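Local structure of myosin-17 (Arabidopsis thaliana, 7KFL) at residues R44-E49 / R144-K149. The protein is a plant class XI myosin motor whose globular tail forms a cargo-binding domain that probably recruits cargo for transport along actin. Residues are numbered along the deposited sequence; the frame is centred on the assembly and turned at random.
Sequences RSFEVE and RQVEAK
Phe46 and Lys149 join a type I beta turn, Arg44 to Glu47, to the N-cap of helix 150-186 in the mostly helical cargo-binding domain of this myosin. Lys149 N donates to Phe46 O across 2.8 Å, with a nearly straight N-H...O angle of 168°, and the CA-H of Ala148 faces the same oxygen, so one carbonyl receives two contacts from the residues leading into the helix. This is the tight side. The base of the Lys149 side chain belongs to it, CB lying against Val48 O and CG 3.2 Å from Glu47 O. Phe46 CB rests on Val146 CG2 at 3.6 Å, and its ring lies among Tyr37, Leu40, Phe54 and Leu92. A large aromatic suits that buried place, and a branched valine suits the short strand 146-147, which pairs in parallel with strand 92-93. The single methyl of Ala148 fits against Leu92 and Leu153.

The other side, from Lys149 CD outward, is looser and carries charge. NZ reaches Glu147 O in a weak hydrogen bond. An alanine here would keep the backbone bond but would probably leave Glu47 O and the Glu49 carboxylate without their aliphatic neighbour and deprive Glu147 O of its weak donor. Glu47 OE2 forms a salt bridge with Arg44 NH2 (3.2 Å) by charge alone, well out of the guanidinium plane, while OE1 lies over the centre of that group's face. The exposed Glu49 bends at chi2 (-80°) and meets the methylenes of Lys149, with OE2 3.3 Å from CE yet 4.7 Å from NZ.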
loop_
_atom_site.group_PDB
_atom_site.type_symbol
_atom_site.label_atom_id
_atom_site.label_comp_id
_atom_site.label_asym_id
_atom_site.label_seq_id
_atom_site.Cartn_x
_atom_site.Cartn_y
_atom_site.Cartn_z
ATOM N N ARG A 44 -5.939 25.799 24.669
ATOM C CA ARG A 44 -7.168 26.133 23.897
ATOM C C ARG A 44 -6.756 26.664 22.516
ATOM O O ARG A 44 -7.364 27.642 22.053
ATOM C CB ARG A 44 -8.036 27.131 24.674
ATOM C CG ARG A 44 -8.434 26.660 26.065
ATOM C CD ARG A 44 -9.090 27.752 26.890
ATOM N NE ARG A 44 -10.332 28.242 26.299
ATOM C CZ ARG A 44 -11.548 27.741 26.523
ATOM N NH1 ARG A 44 -11.721 26.711 27.337
ATOM N NH2 ARG A 44 -12.597 28.279 25.921
ATOM N N SER A 45 -5.768 26.019 21.884
ATOM C CA SER A 45 -5.170 26.410 20.580
ATOM C C SER A 45 -6.154 26.147 19.434
ATOM O O SER A 45 -5.971 26.737 18.352
ATOM C CB SER A 45 -3.866 25.694 20.341
ATOM O OG SER A 45 -2.873 26.134 21.253
ATOM N N PHE A 46 -7.151 25.286 19.656
ATOM C CA PHE A 46 -8.230 24.991 18.679
ATOM C C PHE A 46 -9.188 26.187 18.591
ATOM O O PHE A 46 -9.906 26.286 17.581
ATOM C CB PHE A 46 -8.972 23.703 19.052
ATOM C CG PHE A 46 -8.135 22.447 19.030
ATOM C CD1 PHE A 46 -7.327 22.142 17.943
ATOM C CD2 PHE A 46 -8.169 21.553 20.090
ATOM C CE1 PHE A 46 -6.565 20.983 17.925
ATOM C CE2 PHE A 46 -7.408 20.394 20.070
ATOM C CZ PHE A 46 -6.607 20.110 18.988
ATOM N N GLU A 47 -9.186 27.069 19.599
ATOM C CA GLU A 47 -10.175 28.171 19.757
ATOM C C GLU A 47 -9.541 29.550 19.504
ATOM O O GLU A 47 -10.304 30.535 19.523
ATOM C CB GLU A 47 -10.798 28.108 21.153
ATOM C CG GLU A 47 -11.801 26.981 21.310
ATOM C CD GLU A 47 -12.199 26.683 22.746
ATOM O OE1 GLU A 47 -11.341 26.183 23.508
ATOM O OE2 GLU A 47 -13.364 26.959 23.101
ATOM N N VAL A 48 -8.225 29.637 19.271
ATOM C CA VAL A 48 -7.534 30.927 18.956
ATOM C C VAL A 48 -7.690 31.221 17.459
ATOM O O VAL A 48 -7.641 30.270 16.657
ATOM C CB VAL A 48 -6.051 30.933 19.375
ATOM C CG1 VAL A 48 -5.891 30.638 20.855
ATOM C CG2 VAL A 48 -5.198 29.984 18.547
ATOM N N GLU A 49 -7.851 32.500 17.113
ATOM C CA GLU A 49 -8.118 32.982 15.732
ATOM C C GLU A 49 -6.815 32.994 14.923
ATOM O O GLU A 49 -6.905 32.985 13.679
ATOM C CB GLU A 49 -8.753 34.374 15.775
ATOM C CG GLU A 49 -10.081 34.420 16.514
ATOM C CD GLU A 49 -11.294 33.954 15.725
ATOM O OE1 GLU A 49 -11.150 33.680 14.515
ATOM O OE2 GLU A 49 -12.386 33.871 16.325
ATOM N N ARG A 144 -14.203 15.785 24.196
ATOM C CA ARG A 144 -15.314 16.775 24.190
ATOM C C ARG A 144 -15.123 17.719 22.996
ATOM O O ARG A 144 -13.981 18.168 22.774
ATOM C CB ARG A 144 -15.380 17.524 25.527
ATOM C CG ARG A 144 -14.109 18.274 25.900
ATOM C CD ARG A 144 -14.076 18.690 27.360
ATOM N NE ARG A 144 -12.730 19.063 27.779
ATOM C CZ ARG A 144 -12.118 20.208 27.476
ATOM N NH1 ARG A 144 -12.724 21.126 26.740
ATOM N NH2 ARG A 144 -10.890 20.429 27.914
ATOM N N GLN A 145 -16.205 17.987 22.257
ATOM C CA GLN A 145 -16.203 18.791 21.005
ATOM C C GLN A 145 -15.839 20.244 21.333
ATOM O O GLN A 145 -16.350 20.765 22.343
ATOM C CB GLN A 145 -17.572 18.733 20.323
ATOM C CG GLN A 145 -17.988 17.337 19.878
ATOM C CD GLN A 145 -17.780 17.104 18.401
ATOM O OE1 GLN A 145 -18.666 17.347 17.584
ATOM N NE2 GLN A 145 -16.603 16.615 18.043
ATOM N N VAL A 146 -14.981 20.858 20.512
ATOM C CA VAL A 146 -14.651 22.316 20.557
ATOM C C VAL A 146 -14.917 22.892 19.161
ATOM O O VAL A 146 -14.534 22.236 18.175
ATOM C CB VAL A 146 -13.201 22.569 21.024
ATOM C CG1 VAL A 146 -12.814 21.660 22.182
ATOM C CG2 VAL A 146 -12.185 22.445 19.895
ATOM N N GLU A 147 -15.577 24.052 19.081
ATOM C CA GLU A 147 -15.810 24.773 17.801
ATOM C C GLU A 147 -14.467 25.352 17.343
ATOM O O GLU A 147 -14.065 26.410 17.864
ATOM C CB GLU A 147 -16.906 25.833 17.951
ATOM C CG GLU A 147 -18.291 25.240 18.160
ATOM C CD GLU A 147 -19.450 26.197 17.926
ATOM O OE1 GLU A 147 -19.581 26.695 16.790
ATOM O OE2 GLU A 147 -20.219 26.444 18.880
ATOM N N ALA A 148 -13.795 24.648 16.430
ATOM C CA ALA A 148 -12.430 24.951 15.939
ATOM C C ALA A 148 -12.447 26.245 15.121
ATOM O O ALA A 148 -13.349 26.400 14.276
ATOM C CB ALA A 148 -11.915 23.796 15.117
ATOM N N LYS A 149 -11.477 27.130 15.369
ATOM C CA LYS A 149 -11.232 28.360 14.571
ATOM C C LYS A 149 -10.380 27.984 13.354
ATOM O O LYS A 149 -9.995 26.808 13.247
ATOM C CB LYS A 149 -10.585 29.436 15.447
ATOM C CG LYS A 149 -11.441 29.926 16.609
ATOM C CD LYS A 149 -12.770 30.529 16.192
ATOM C CE LYS A 149 -13.606 31.001 17.364
ATOM N NZ LYS A 149 -14.253 29.867 18.066
#